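Local coordinates for putative NADH Oxidase (Clostridium acetobutylicum, PDB 3E10), which binds flavin mononucleotide and, as a member of the nitroreductase family, probably works as an FMN-dependent oxidoreductase, at residues B[78-83]-B[135-140]. Residues are numbered along the deposited sequence; the frame is centred on the assembly and turned at random. Where two conformers were deposited one is given.
Sequences ADEEKM and NIKPFC
The end of strand 72-79 pairs with the start of strand 136-145, the two central strands of the antiparallel sheet in this nitroreductase-family fold. A78 and K137 form a hydrogen-bonded pair: K137 N reaches A78 O at 2.8 Å, and A78 N donates in return to K137 O. D79 and I136 follow as a non-hydrogen-bonded pair, after which E80 N, already in the 3-10 turn 80-82, bonds N135 O at 2.9 Å and carries the ladder past the strand end.

D79 organises this turn. Chi1 of -176° sets its CG anti to the backbone N; the side chain runs beside that of N135, carboxylate and amide planes 52° apart. D79 OD1 accepts from N135 ND2 at 2.9 Å and, from the opposite face of the carboxylate, E81 N, closing an Asx turn. In the conformer described here, K82 NZ meets the anti lone pair of D79 OD2 in a salt bridge of 2.9 Å; K82 also pairs with E44. I136 CD1 packs against D79 CG at 3.6 Å, while the E81 carboxylate stacks nearly parallel on the N135 amide.

On the face of A78 and K137, the lysine chain bends at chi3 and chi4 and crosses E80 at about a right angle, with K137 CD 3.7 Å from E80 CG. One water accepts from K137 NZ and donates to E80 OE2. W89 of helix 89-106 packs against A78, M83 and K137. Two N-H donors, and K82 in this conformer, probably stabilise the buried D79 carboxylate as an anion, whereas E80 and K137, too far apart for a salt bridge, probably interact through water and by their opposite charges.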
loop_
_atom_site.group_PDB
_atom_site.type_symbol
_atom_site.label_atom_id
_atom_site.label_comp_id
_atom_site.label_asym_id
_atom_site.label_seq_id
_atom_site.Cartn_x
_atom_site.Cartn_y
_atom_site.Cartn_z
ATOM N N ALA B 78 4.640 12.431 -6.001
ATOM C CA ALA B 78 6.000 11.967 -5.803
ATOM C C ALA B 78 6.963 12.882 -6.525
ATOM O O ALA B 78 6.675 13.343 -7.618
ATOM C CB ALA B 78 6.173 10.542 -6.338
ATOM N N ASP B 79 8.116 13.118 -5.929
ATOM C CA ASP B 79 9.140 13.982 -6.517
ATOM C C ASP B 79 10.246 13.128 -7.142
ATOM O O ASP B 79 10.917 12.358 -6.448
ATOM C CB ASP B 79 9.734 14.844 -5.420
ATOM C CG ASP B 79 10.751 15.844 -5.928
ATOM O OD1 ASP B 79 11.063 15.849 -7.139
ATOM O OD2 ASP B 79 11.255 16.622 -5.092
ATOM N N GLU B 80 10.365 13.210 -8.463
ATOM C CA GLU B 80 11.421 12.503 -9.169
ATOM C C GLU B 80 12.800 12.736 -8.533
ATOM O O GLU B 80 13.659 11.842 -8.551
ATOM C CB GLU B 80 11.479 12.952 -10.628
ATOM C CG GLU B 80 10.380 12.456 -11.518
ATOM C CD GLU B 80 10.515 13.016 -12.971
ATOM O OE1 GLU B 80 11.119 14.085 -13.169
ATOM O OE2 GLU B 80 9.952 12.416 -13.893
ATOM N N GLU B 81 13.041 13.953 -8.055
ATOM C CA GLU B 81 14.333 14.311 -7.536
ATOM C C GLU B 81 14.646 13.642 -6.206
ATOM O O GLU B 81 15.797 13.679 -5.781
ATOM C CB GLU B 81 14.477 15.829 -7.446
ATOM C CG GLU B 81 14.396 16.489 -8.828
ATOM C CD GLU B 81 14.515 17.998 -8.790
ATOM O OE1 GLU B 81 14.589 18.567 -7.678
ATOM O OE2 GLU B 81 14.500 18.619 -9.883
ATOM N N LYS B 82 13.639 13.029 -5.581
ATOM C CA LYS B 82 13.856 12.238 -4.386
ATOM C C LYS B 82 14.025 10.749 -4.673
ATOM O O LYS B 82 14.306 9.973 -3.761
ATOM C CB LYS B 82 12.708 12.451 -3.406
ATOM C CG LYS B 82 12.611 13.878 -2.942
ATOM C CD LYS B 82 11.501 14.050 -1.931
ATOM C CE LYS B 82 11.553 15.438 -1.290
ATOM N NZ LYS B 82 11.024 16.493 -2.198
HETATM N N MSE B 83 13.877 10.339 -5.922
HETATM C CA MSE B 83 13.899 8.917 -6.230
HETATM C C MSE B 83 15.301 8.381 -6.421
HETATM O O MSE B 83 16.030 8.834 -7.313
HETATM C CB MSE B 83 13.103 8.615 -7.478
HETATM C CG MSE B 83 11.639 8.997 -7.373
HETATM SE SE MSE B 83 10.742 8.744 -9.035
HETATM C CE MSE B 83 9.114 9.639 -8.601
ATOM N N ASN B 135 8.944 17.636 -12.348
ATOM C CA ASN B 135 9.436 16.567 -11.475
ATOM C C ASN B 135 8.431 16.117 -10.437
ATOM O O ASN B 135 8.680 15.122 -9.755
ATOM C CB ASN B 135 10.740 16.977 -10.792
ATOM C CG ASN B 135 10.658 18.307 -10.059
ATOM O OD1 ASN B 135 10.438 19.350 -10.690
ATOM N ND2 ASN B 135 10.799 18.286 -8.727
ATOM N N ILE B 136 7.315 16.847 -10.292
ATOM C CA ILE B 136 6.334 16.514 -9.262
ATOM C C ILE B 136 5.190 15.761 -9.928
ATOM O O ILE B 136 4.448 16.316 -10.744
ATOM C CB ILE B 136 5.859 17.752 -8.535
ATOM C CG1 ILE B 136 7.053 18.519 -7.885
ATOM C CG2 ILE B 136 4.836 17.396 -7.477
ATOM C CD1 ILE B 136 7.914 17.736 -6.925
ATOM N N LYS B 137 5.113 14.468 -9.637
ATOM C CA LYS B 137 4.223 13.559 -10.330
ATOM C C LYS B 137 2.993 13.249 -9.513
ATOM O O LYS B 137 3.109 12.733 -8.387
ATOM C CB LYS B 137 4.953 12.240 -10.573
ATOM C CG LYS B 137 6.233 12.474 -11.396
ATOM C CD LYS B 137 6.929 11.162 -11.766
ATOM C CE LYS B 137 6.138 10.309 -12.758
ATOM N NZ LYS B 137 6.077 10.915 -14.134
ATOM N N PRO B 138 1.814 13.554 -10.065
ATOM C CA PRO B 138 0.594 13.168 -9.362
ATOM C C PRO B 138 0.446 11.664 -9.212
ATOM O O PRO B 138 0.740 10.915 -10.135
ATOM C CB PRO B 138 -0.514 13.701 -10.251
ATOM C CG PRO B 138 0.126 14.736 -11.123
ATOM C CD PRO B 138 1.519 14.332 -11.287
ATOM N N PHE B 139 0.018 11.238 -8.030
ATOM C CA PHE B 139 -0.209 9.825 -7.757
ATOM C C PHE B 139 -1.696 9.477 -7.590
ATOM O O PHE B 139 -2.247 8.652 -8.319
ATOM C CB PHE B 139 0.591 9.337 -6.550
ATOM C CG PHE B 139 0.325 7.884 -6.243
ATOM C CD1 PHE B 139 0.791 6.894 -7.079
ATOM C CD2 PHE B 139 -0.483 7.505 -5.178
ATOM C CE1 PHE B 139 0.531 5.563 -6.820
ATOM C CE2 PHE B 139 -0.767 6.155 -4.934
ATOM C CZ PHE B 139 -0.267 5.197 -5.739
ATOM N N CYS B 140 -2.356 10.121 -6.632
ATOM C CA CYS B 140 -3.766 9.883 -6.386
ATOM C C CYS B 140 -4.312 11.040 -5.569
ATOM O O CYS B 140 -3.551 11.899 -5.100
ATOM C CB CYS B 140 -4.013 8.547 -5.666
ATOM S SG CYS B 140 -3.671 8.536 -3.886
HETATM O O HOH W 1 7.284 13.601 -14.650
HETATM O O HOH W 2 8.964 10.173 -14.385
#